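DUF3298 domain-containing protein (Pseudomonas aeruginosa, PDB 4E72) is of unknown function but is probably an exported lipoprotein of the cell envelope that carries a DUF3298 domain. Local coordinates at residues Gln175-Val180 with Val187-Asp192; Val99-Ser104 with Gly119-Asp124; Arg92-Gly97 with Tyr123-His128. One frame throughout, in Å; residues are numbered along the deposited sequence.

From the N terminus, residues 92-97 come first, at the turn that sends strand 84-95 back into strand 98-108. Residues 99-104 then pair with 119-124 in interaction 2, which closes the hairpin of strands 98-108 and 115-124. Interaction 3 joins 92-97 to 123-128, so its larger loop encloses interaction 2, and the two share Tyr123 and Asp124; both belong to the larger, mixed sheet. Interaction 1 follows in series, closing the short hairpin of strands 179-181 and 187-190 in a separate three-stranded sheet. The sheets meet where Asn122 ND2 reaches Val180 O and Phe120 packs on His179 and Lys190, so interactions 1 and 2 touch directly.

Interaction 1 (Gln175-Val180 with Val187-Asp192)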
loop_
_atom_site.group_PDB
_atom_site.type_symbol
_atom_site.label_atom_id
_atom_site.label_comp_id
_atom_site.label_asym_id
_atom_site.label_seq_id
_atom_site.Cartn_x
_atom_site.Cartn_y
_atom_site.Cartn_z
ATOM N N GLN A 175 -0.602 5.290 -16.317
ATOM C CA GLN A 175 -0.937 3.886 -16.087
ATOM C C GLN A 175 -1.914 3.796 -14.941
ATOM O O GLN A 175 -1.928 4.695 -14.102
ATOM C CB GLN A 175 0.367 3.123 -15.720
ATOM C CG GLN A 175 0.385 1.648 -16.093
ATOM C CD GLN A 175 1.467 0.865 -15.383
ATOM O OE1 GLN A 175 2.652 1.222 -15.395
ATOM N NE2 GLN A 175 1.087 -0.257 -14.789
ATOM N N ARG A 176 -2.699 2.713 -14.858
ATOM C CA ARG A 176 -3.576 2.534 -13.702
ATOM C C ARG A 176 -2.727 2.021 -12.543
ATOM O O ARG A 176 -1.595 1.578 -12.746
ATOM C CB ARG A 176 -4.717 1.533 -13.994
ATOM C CG ARG A 176 -5.808 2.008 -14.956
ATOM C CD ARG A 176 -6.812 0.882 -15.121
ATOM N NE ARG A 176 -7.871 1.196 -16.075
ATOM C CZ ARG A 176 -9.015 0.525 -16.162
ATOM N NH1 ARG A 176 -9.247 -0.514 -15.365
ATOM N NH2 ARG A 176 -9.941 0.894 -17.037
ATOM N N THR A 177 -3.290 2.013 -11.345
ATOM C CA THR A 177 -2.614 1.461 -10.184
ATOM C C THR A 177 -3.612 0.640 -9.377
ATOM O O THR A 177 -4.755 1.054 -9.295
ATOM C CB THR A 177 -1.916 2.562 -9.326
ATOM O OG1 THR A 177 -1.221 1.920 -8.248
ATOM C CG2 THR A 177 -2.891 3.637 -8.773
ATOM N N PRO A 178 -3.232 -0.517 -8.779
ATOM C CA PRO A 178 -4.179 -1.221 -7.894
ATOM C C PRO A 178 -4.325 -0.546 -6.511
ATOM O O PRO A 178 -5.229 -0.932 -5.774
ATOM C CB PRO A 178 -3.558 -2.618 -7.726
ATOM C CG PRO A 178 -2.215 -2.550 -8.284
ATOM C CD PRO A 178 -1.912 -1.185 -8.793
ATOM N N HIS A 179 -3.459 0.442 -6.150
ATOM C CA HIS A 179 -3.400 1.055 -4.802
ATOM C C HIS A 179 -4.085 2.403 -4.737
ATOM O O HIS A 179 -3.519 3.441 -5.096
ATOM C CB HIS A 179 -1.936 1.192 -4.318
ATOM C CG HIS A 179 -1.024 0.073 -4.753
ATOM N ND1 HIS A 179 -1.313 -1.260 -4.458
ATOM C CD2 HIS A 179 0.170 0.133 -5.384
ATOM C CE1 HIS A 179 -0.309 -1.963 -4.944
ATOM N NE2 HIS A 179 0.637 -1.169 -5.469
ATOM N N VAL A 180 -5.313 2.375 -4.232
ATOM C CA VAL A 180 -6.201 3.519 -4.118
ATOM C C VAL A 180 -6.613 3.625 -2.675
ATOM O O VAL A 180 -7.133 2.655 -2.142
ATOM C CB VAL A 180 -7.443 3.348 -5.056
ATOM C CG1 VAL A 180 -8.472 4.480 -4.861
ATOM C CG2 VAL A 180 -7.040 3.239 -6.524
ATOM N N VAL A 187 -8.714 11.649 -2.821
ATOM C CA VAL A 187 -8.490 10.222 -3.026
ATOM C C VAL A 187 -6.977 10.048 -3.413
ATOM O O VAL A 187 -6.487 10.717 -4.331
ATOM C CB VAL A 187 -9.489 9.605 -4.042
ATOM C CG1 VAL A 187 -9.018 8.242 -4.564
ATOM C CG2 VAL A 187 -10.863 9.464 -3.406
ATOM N N THR A 188 -6.241 9.198 -2.680
ATOM C CA THR A 188 -4.810 8.970 -2.988
ATOM C C THR A 188 -4.623 7.777 -3.933
ATOM O O THR A 188 -5.131 6.690 -3.655
ATOM C CB THR A 188 -3.992 8.776 -1.693
ATOM O OG1 THR A 188 -4.143 9.940 -0.889
ATOM C CG2 THR A 188 -2.489 8.526 -1.951
ATOM N N LEU A 189 -3.886 7.993 -5.043
ATOM C CA LEU A 189 -3.455 6.935 -5.970
ATOM C C LEU A 189 -1.964 6.785 -5.795
ATOM O O LEU A 189 -1.205 7.713 -6.108
ATOM C CB LEU A 189 -3.781 7.180 -7.456
ATOM C CG LEU A 189 -5.195 7.529 -7.902
ATOM C CD1 LEU A 189 -5.312 7.341 -9.396
ATOM C CD2 LEU A 189 -6.212 6.668 -7.246
ATOM N N LYS A 190 -1.544 5.649 -5.248
ATOM C CA LYS A 190 -0.136 5.386 -4.980
ATOM C C LYS A 190 0.419 4.383 -6.006
ATOM O O LYS A 190 -0.176 3.331 -6.237
ATOM C CB LYS A 190 0.031 4.883 -3.535
ATOM C CG LYS A 190 1.428 4.404 -3.190
ATOM C CD LYS A 190 2.267 5.482 -2.617
ATOM C CE LYS A 190 2.712 5.144 -1.224
ATOM N NZ LYS A 190 3.667 6.159 -0.728
ATOM N N TYR A 191 1.569 4.725 -6.600
ATOM C CA TYR A 191 2.201 3.954 -7.659
ATOM C C TYR A 191 3.417 3.198 -7.195
ATOM O O TYR A 191 4.216 3.691 -6.399
ATOM C CB TYR A 191 2.588 4.877 -8.840
ATOM C CG TYR A 191 1.357 5.212 -9.641
ATOM C CD1 TYR A 191 0.389 6.082 -9.138
ATOM C CD2 TYR A 191 1.091 4.569 -10.849
ATOM C CE1 TYR A 191 -0.789 6.334 -9.831
ATOM C CE2 TYR A 191 -0.087 4.813 -11.549
ATOM C CZ TYR A 191 -1.039 5.672 -11.023
ATOM O OH TYR A 191 -2.238 5.877 -11.675
ATOM N N ASP A 192 3.562 1.992 -7.735
ATOM C CA ASP A 192 4.744 1.190 -7.503
ATOM C C ASP A 192 5.909 1.914 -8.142
ATOM O O ASP A 192 5.722 2.656 -9.119
ATOM C CB ASP A 192 4.565 -0.221 -8.092
ATOM C CG ASP A 192 3.724 -1.131 -7.199
ATOM O OD1 ASP A 192 4.057 -1.255 -5.982
ATOM O OD2 ASP A 192 2.775 -1.769 -7.722
HETATM O O HOH W 1 1.374 0.968 -9.152
#
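Thr177 meets Tyr191 and Lys190 with different parts of one small side chain. Its CB lies over a face of the Tyr191 ring, 3.7 Å from the ring centroid, a CH-pi contact, with CG2 resting on the same face. Its OG1, anti to the backbone N (chi1 -177°), donates to Lys190 O at 2.7 Å. A beta-branched hydroxyl residue suits this place because it offers methyl and hydroxyl at once. At the far end of the ring, Tyr191 OH donates to Gln175 O (2.7 Å), lying in the plane of that carbonyl. Nearby, His179 NE2 reaches Asp192 OD2 at 3.2 Å from above the carboxylate, ring and carboxylate planes standing 89° apart. A water bridges the two segments, donating to Thr177 OG1 and accepting from Asp192 N at 2.8 Å.

Farther along the hairpin, Lys190 N bonds to His179 O, and the branched side chains of Val180 and Leu189 lie side by side, CG2 to CD2 at 3.6 Å. Leu189 also packs on Phe145, Trp146 and Ala149 of helix 142-159, while Phe120 covers His179 and Lys190 on the other face; Lys190 NZ forms a salt bridge with Glu205. The chemistry implies a division of labour: apolar packing and strand pairing join the hairpin at Val180, whereas hydroxyl, imidazole, carboxylate and water hold together the diverging ends, where regular pairing has stopped.

Interaction 2 (Val99-Ser104 with Gly119-Asp124)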
loop_
_atom_site.group_PDB
_atom_site.type_symbol
_atom_site.label_atom_id
_atom_site.label_comp_id
_atom_site.label_asym_id
_atom_site.label_seq_id
_atom_site.Cartn_x
_atom_site.Cartn_y
_atom_site.Cartn_z
ATOM N N VAL A 99 -10.709 2.602 8.208
ATOM C CA VAL A 99 -9.316 2.409 8.655
ATOM C C VAL A 99 -8.476 2.292 7.394
ATOM O O VAL A 99 -8.737 1.407 6.590
ATOM C CB VAL A 99 -9.076 1.214 9.627
ATOM C CG1 VAL A 99 -7.665 1.268 10.224
ATOM C CG2 VAL A 99 -10.109 1.183 10.737
ATOM N N ILE A 100 -7.539 3.222 7.171
ATOM C CA ILE A 100 -6.684 3.172 5.983
ATOM C C ILE A 100 -5.324 2.656 6.426
ATOM O O ILE A 100 -4.626 3.332 7.158
ATOM C CB ILE A 100 -6.584 4.500 5.175
ATOM C CG1 ILE A 100 -7.928 5.236 4.989
ATOM C CG2 ILE A 100 -5.786 4.305 3.852
ATOM C CD1 ILE A 100 -9.139 4.471 4.425
ATOM N N ILE A 101 -5.010 1.422 6.058
ATOM C CA ILE A 101 -3.758 0.755 6.397
ATOM C C ILE A 101 -2.837 0.832 5.200
ATOM O O ILE A 101 -3.238 0.453 4.098
ATOM C CB ILE A 101 -3.988 -0.718 6.863
ATOM C CG1 ILE A 101 -4.828 -0.743 8.175
ATOM C CG2 ILE A 101 -2.638 -1.444 7.075
ATOM C CD1 ILE A 101 -5.494 -2.038 8.473
ATOM N N GLU A 102 -1.616 1.352 5.418
ATOM C CA GLU A 102 -0.575 1.417 4.387
ATOM C C GLU A 102 0.421 0.281 4.606
ATOM O O GLU A 102 0.889 0.063 5.737
ATOM C CB GLU A 102 0.137 2.775 4.359
ATOM C CG GLU A 102 0.797 3.004 3.006
ATOM C CD GLU A 102 1.528 4.307 2.739
ATOM O OE1 GLU A 102 1.106 5.370 3.252
ATOM O OE2 GLU A 102 2.494 4.265 1.943
ATOM N N LEU A 103 0.738 -0.439 3.510
ATOM C CA LEU A 103 1.638 -1.591 3.491
ATOM C C LEU A 103 2.933 -1.294 2.755
ATOM O O LEU A 103 2.901 -0.694 1.685
ATOM C CB LEU A 103 0.941 -2.783 2.809
ATOM C CG LEU A 103 -0.505 -3.073 3.248
ATOM C CD1 LEU A 103 -1.248 -3.775 2.163
ATOM C CD2 LEU A 103 -0.546 -3.872 4.553
ATOM N N SER A 104 4.072 -1.722 3.336
ATOM C CA SER A 104 5.428 -1.557 2.787
ATOM C C SER A 104 6.167 -2.852 2.846
ATOM O O SER A 104 6.082 -3.581 3.839
ATOM C CB SER A 104 6.240 -0.526 3.577
ATOM O OG SER A 104 5.570 0.710 3.708
ATOM N N GLY A 119 1.203 -0.923 -0.777
ATOM C CA GLY A 119 -0.191 -1.350 -0.866
ATOM C C GLY A 119 -1.085 -0.624 0.124
ATOM O O GLY A 119 -0.610 0.039 1.062
ATOM N N PHE A 120 -2.388 -0.726 -0.096
ATOM C CA PHE A 120 -3.370 -0.135 0.820
ATOM C C PHE A 120 -4.403 -1.169 1.222
ATOM O O PHE A 120 -4.690 -2.103 0.465
ATOM C CB PHE A 120 -4.097 1.067 0.184
ATOM C CG PHE A 120 -3.292 2.319 -0.037
ATOM C CD1 PHE A 120 -2.637 2.947 1.026
ATOM C CD2 PHE A 120 -3.277 2.943 -1.279
ATOM C CE1 PHE A 120 -1.917 4.133 0.826
ATOM C CE2 PHE A 120 -2.573 4.138 -1.473
ATOM C CZ PHE A 120 -1.884 4.717 -0.424
ATOM N N ILE A 121 -4.965 -0.985 2.406
ATOM C CA ILE A 121 -6.152 -1.675 2.897
ATOM C C ILE A 121 -7.138 -0.550 3.248
ATOM O O ILE A 121 -6.789 0.356 4.004
ATOM C CB ILE A 121 -5.921 -2.641 4.087
ATOM C CG1 ILE A 121 -4.844 -3.712 3.790
ATOM C CG2 ILE A 121 -7.271 -3.265 4.549
ATOM C CD1 ILE A 121 -4.375 -4.522 5.043
ATOM N N ASN A 122 -8.329 -0.579 2.670
ATOM C CA ASN A 122 -9.409 0.360 2.995
ATOM C C ASN A 122 -10.483 -0.442 3.731
ATOM O O ASN A 122 -11.289 -1.108 3.108
ATOM C CB ASN A 122 -9.966 1.058 1.752
ATOM C CG ASN A 122 -8.975 1.934 1.069
ATOM O OD1 ASN A 122 -8.893 3.133 1.357
ATOM N ND2 ASN A 122 -8.182 1.344 0.164
ATOM N N TYR A 123 -10.414 -0.468 5.048
ATOM C CA TYR A 123 -11.345 -1.240 5.854
ATOM C C TYR A 123 -12.497 -0.385 6.383
ATOM O O TYR A 123 -12.272 0.555 7.149
ATOM C CB TYR A 123 -10.596 -1.906 7.018
ATOM C CG TYR A 123 -11.459 -2.890 7.772
ATOM C CD1 TYR A 123 -11.633 -4.192 7.307
ATOM C CD2 TYR A 123 -12.084 -2.529 8.961
ATOM C CE1 TYR A 123 -12.438 -5.101 7.990
ATOM C CE2 TYR A 123 -12.906 -3.427 9.649
ATOM C CZ TYR A 123 -13.081 -4.711 9.155
ATOM O OH TYR A 123 -13.840 -5.622 9.840
ATOM N N ASP A 124 -13.730 -0.724 5.992
ATOM C CA ASP A 124 -14.945 -0.041 6.466
ATOM C C ASP A 124 -15.493 -0.762 7.704
ATOM O O ASP A 124 -15.861 -1.932 7.634
ATOM C CB ASP A 124 -15.998 0.025 5.354
ATOM C CG ASP A 124 -17.278 0.799 5.675
ATOM O OD1 ASP A 124 -17.259 1.652 6.608
ATOM O OD2 ASP A 124 -18.271 0.602 4.964
#
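Val99-Ser104 and Gly119-Asp124 are neighbouring antiparallel strands of a beta hairpin, buried within the larger mixed sheet, with axes 4.6 Å apart. Val99 with Tyr123, Ile101 with Ile121 and Leu103 with Gly119 are the hydrogen-bonded pairs, each joined by two backbone bonds; Ile100 with Asn122 and Glu102 with Phe120 are the non-hydrogen-bonded pairs between them.

The face of Val99, Ile101, Leu103, Ile121 and Tyr123 is mostly aliphatic, and helix 44-54 packs on it. Here Ile101 and Ile121 lie side by side, CB to CB at 3.9 Å, Ile101 resting on Leu44 and Val48, Ile121 on Ala51. The opposite face turns toward strand 179-181 and is more polar. Glu102 CG lies 3.7 Å from Phe120 CE1, and the carboxylate goes on to a salt bridge with Arg92. Asn122 suits its buried place because its amide serves as both donor and acceptor between the two sheets, ND2 to Val180 O and OD1 to Leu182 N; Ile100 CD1 touches that OD1 at 3.4 Å.

Gly119 has no side chain, and Leu103 leans over its backbone: chi1 of -46° sets Leu103 CG anti to the carbonyl carbon, near the Gly119 peptide, and Leu103 CD1 lies 3.8 Å from Gly119 C.

Interaction 3 (Arg92-Gly97 with Tyr123-His128); sequences REQHDG and YDRRQH
Gly97 and Arg125 meet where two turns at the same end of the mixed sheet come together. Asp96 and Gly97 are the central residues of a tight type I' beta turn that links strand 84-95 to strand 98-108. Gly97, with its positive phi of 83°, suits a position where a side chain would be strained. Arg125 begins the bend that follows strand 115-124.

The tight part centres on one oxygen. Gly97 O accepts the backbone N-H of Arg125 at 2.9 Å, the donor nearly in line with the carbonyl bond, and the same oxygen is packed by the arginine's aliphatic chain: Arg125 CB lies 3.1 Å from Gly97 O, with CG and CD close behind. Each turn is braced from within. In the first, His95 ND1 donates to Asp96 OD2 at 3.0 Å, the oxygen lying in the ring plane. In the second, Asp124 OD2 uses its anti lone pair to take a bond from Gln127 NE2 at 2.6 Å, while OD1 forms a weak bond to Arg126 N, closing an Asx turn. Aspartate fits here because its short carboxylate can fold back on the chain that follows it.

The looser side lies beyond Arg125 CD. The chain bends at chi3 (62°), which places NE, and the guanidinium does not touch Gln94 directly: Gln94 OE1 and Arg125 NH1 are 4.5 Å apart. Residues near the N terminus hold these polar ends, NH2 bonding to Gly4 O, NH1 to Asp7 O, and Gln94 OE1 to Leu9 N. Between the two side chains sits a water, which donates to Gln94 OE1 at 2.9 Å and accepts from Arg125 NH1 at 2.7 Å.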
loop_
_atom_site.group_PDB
_atom_site.type_symbol
_atom_site.label_atom_id
_atom_site.label_comp_id
_atom_site.label_asym_id
_atom_site.label_seq_id
_atom_site.Cartn_x
_atom_site.Cartn_y
_atom_site.Cartn_z
ATOM N N ARG A 92 -2.433 4.494 8.195
ATOM C CA ARG A 92 -2.177 5.766 7.546
ATOM C C ARG A 92 -3.197 6.779 8.079
ATOM O O ARG A 92 -2.817 7.898 8.408
ATOM C CB ARG A 92 -2.231 5.634 6.000
ATOM C CG ARG A 92 -1.991 6.989 5.322
ATOM C CD ARG A 92 -1.537 6.886 3.895
ATOM N NE ARG A 92 -1.551 8.204 3.275
ATOM C CZ ARG A 92 -0.844 8.557 2.212
ATOM N NH1 ARG A 92 -0.019 7.691 1.635
ATOM N NH2 ARG A 92 -0.956 9.783 1.714
ATOM N N GLU A 93 -4.496 6.395 8.150
ATOM C CA GLU A 93 -5.560 7.283 8.640
ATOM C C GLU A 93 -6.744 6.529 9.197
ATOM O O GLU A 93 -7.007 5.390 8.810
ATOM C CB GLU A 93 -6.079 8.195 7.517
ATOM C CG GLU A 93 -5.316 9.499 7.349
ATOM C CD GLU A 93 -5.334 10.051 5.938
ATOM O OE1 GLU A 93 -6.432 10.420 5.465
ATOM O OE2 GLU A 93 -4.251 10.124 5.310
ATOM N N GLN A 94 -7.484 7.198 10.086
ATOM C CA GLN A 94 -8.753 6.734 10.644
ATOM C C GLN A 94 -9.707 7.894 10.596
ATOM O O GLN A 94 -9.403 8.947 11.173
ATOM C CB GLN A 94 -8.602 6.197 12.072
ATOM C CG GLN A 94 -7.928 4.844 12.090
ATOM C CD GLN A 94 -8.139 4.138 13.385
ATOM O OE1 GLN A 94 -9.238 3.696 13.696
ATOM N NE2 GLN A 94 -7.074 3.978 14.140
ATOM N N HIS A 95 -10.820 7.737 9.849
ATOM C CA HIS A 95 -11.857 8.766 9.718
ATOM C C HIS A 95 -13.150 8.150 9.236
ATOM O O HIS A 95 -13.137 7.245 8.396
ATOM C CB HIS A 95 -11.441 9.926 8.773
ATOM C CG HIS A 95 -11.322 9.540 7.327
ATOM N ND1 HIS A 95 -12.381 9.706 6.444
ATOM C CD2 HIS A 95 -10.274 8.989 6.660
ATOM C CE1 HIS A 95 -11.954 9.246 5.278
ATOM N NE2 HIS A 95 -10.689 8.805 5.356
ATOM N N ASP A 96 -14.258 8.645 9.784
ATOM C CA ASP A 96 -15.647 8.351 9.424
ATOM C C ASP A 96 -15.960 6.840 9.407
ATOM O O ASP A 96 -16.739 6.377 8.569
ATOM C CB ASP A 96 -15.945 9.001 8.045
ATOM C CG ASP A 96 -15.771 10.525 8.035
ATOM O OD1 ASP A 96 -16.455 11.204 8.826
ATOM O OD2 ASP A 96 -14.929 11.029 7.247
ATOM N N GLY A 97 -15.364 6.099 10.341
ATOM C CA GLY A 97 -15.539 4.655 10.439
ATOM C C GLY A 97 -14.641 3.839 9.517
ATOM O O GLY A 97 -14.758 2.613 9.479
ATOM N N TYR A 123 -10.414 -0.468 5.048
ATOM C CA TYR A 123 -11.345 -1.240 5.854
ATOM C C TYR A 123 -12.497 -0.385 6.383
ATOM O O TYR A 123 -12.272 0.555 7.149
ATOM C CB TYR A 123 -10.596 -1.906 7.018
ATOM C CG TYR A 123 -11.459 -2.890 7.772
ATOM C CD1 TYR A 123 -11.633 -4.192 7.307
ATOM C CD2 TYR A 123 -12.084 -2.529 8.961
ATOM C CE1 TYR A 123 -12.438 -5.101 7.990
ATOM C CE2 TYR A 123 -12.906 -3.427 9.649
ATOM C CZ TYR A 123 -13.081 -4.711 9.155
ATOM O OH TYR A 123 -13.840 -5.622 9.840
ATOM N N ASP A 124 -13.730 -0.724 5.992
ATOM C CA ASP A 124 -14.945 -0.041 6.466
ATOM C C ASP A 124 -15.493 -0.762 7.704
ATOM O O ASP A 124 -15.861 -1.932 7.634
ATOM C CB ASP A 124 -15.998 0.025 5.354
ATOM C CG ASP A 124 -17.278 0.799 5.675
ATOM O OD1 ASP A 124 -17.259 1.652 6.608
ATOM O OD2 ASP A 124 -18.271 0.602 4.964
ATOM N N ARG A 125 -15.491 -0.076 8.842
ATOM C CA ARG A 125 -15.958 -0.640 10.112
ATOM C C ARG A 125 -17.492 -0.720 10.203
ATOM O O ARG A 125 -18.011 -1.511 10.996
ATOM C CB ARG A 125 -15.424 0.180 11.296
ATOM C CG ARG A 125 -13.923 0.103 11.482
ATOM C CD ARG A 125 -13.457 1.255 12.332
ATOM N NE ARG A 125 -14.054 1.217 13.666
ATOM C CZ ARG A 125 -14.138 2.258 14.488
ATOM N NH1 ARG A 125 -13.669 3.445 14.120
ATOM N NH2 ARG A 125 -14.702 2.125 15.675
ATOM N N ARG A 126 -18.207 0.114 9.419
ATOM C CA ARG A 126 -19.669 0.156 9.375
ATOM C C ARG A 126 -20.186 -1.158 8.754
ATOM O O ARG A 126 -21.162 -1.717 9.245
ATOM C CB ARG A 126 -20.140 1.397 8.580
ATOM C CG ARG A 126 -21.626 1.723 8.700
ATOM C CD ARG A 126 -22.010 2.799 7.698
ATOM N NE ARG A 126 -23.440 3.108 7.723
ATOM C CZ ARG A 126 -24.083 3.781 6.769
ATOM N NH1 ARG A 126 -23.433 4.206 5.690
ATOM N NH2 ARG A 126 -25.384 4.020 6.880
ATOM N N GLN A 127 -19.483 -1.665 7.722
ATOM C CA GLN A 127 -19.776 -2.908 6.995
ATOM C C GLN A 127 -18.899 -4.118 7.421
ATOM O O GLN A 127 -19.249 -5.247 7.075
ATOM C CB GLN A 127 -19.572 -2.692 5.484
ATOM C CG GLN A 127 -20.612 -1.811 4.804
ATOM C CD GLN A 127 -20.261 -1.630 3.346
ATOM O OE1 GLN A 127 -20.740 -2.365 2.476
ATOM N NE2 GLN A 127 -19.368 -0.692 3.050
ATOM N N HIS A 128 -17.755 -3.884 8.124
ATOM C CA HIS A 128 -16.763 -4.907 8.532
ATOM C C HIS A 128 -16.241 -5.572 7.249
ATOM O O HIS A 128 -16.305 -6.787 7.070
ATOM C CB HIS A 128 -17.331 -5.927 9.547
ATOM C CG HIS A 128 -18.078 -5.299 10.680
ATOM N ND1 HIS A 128 -17.416 -4.734 11.758
ATOM C CD2 HIS A 128 -19.412 -5.160 10.861
ATOM C CE1 HIS A 128 -18.366 -4.282 12.564
ATOM N NE2 HIS A 128 -19.582 -4.513 12.065
HETATM O O HOH W 2 -11.745 4.142 12.308
#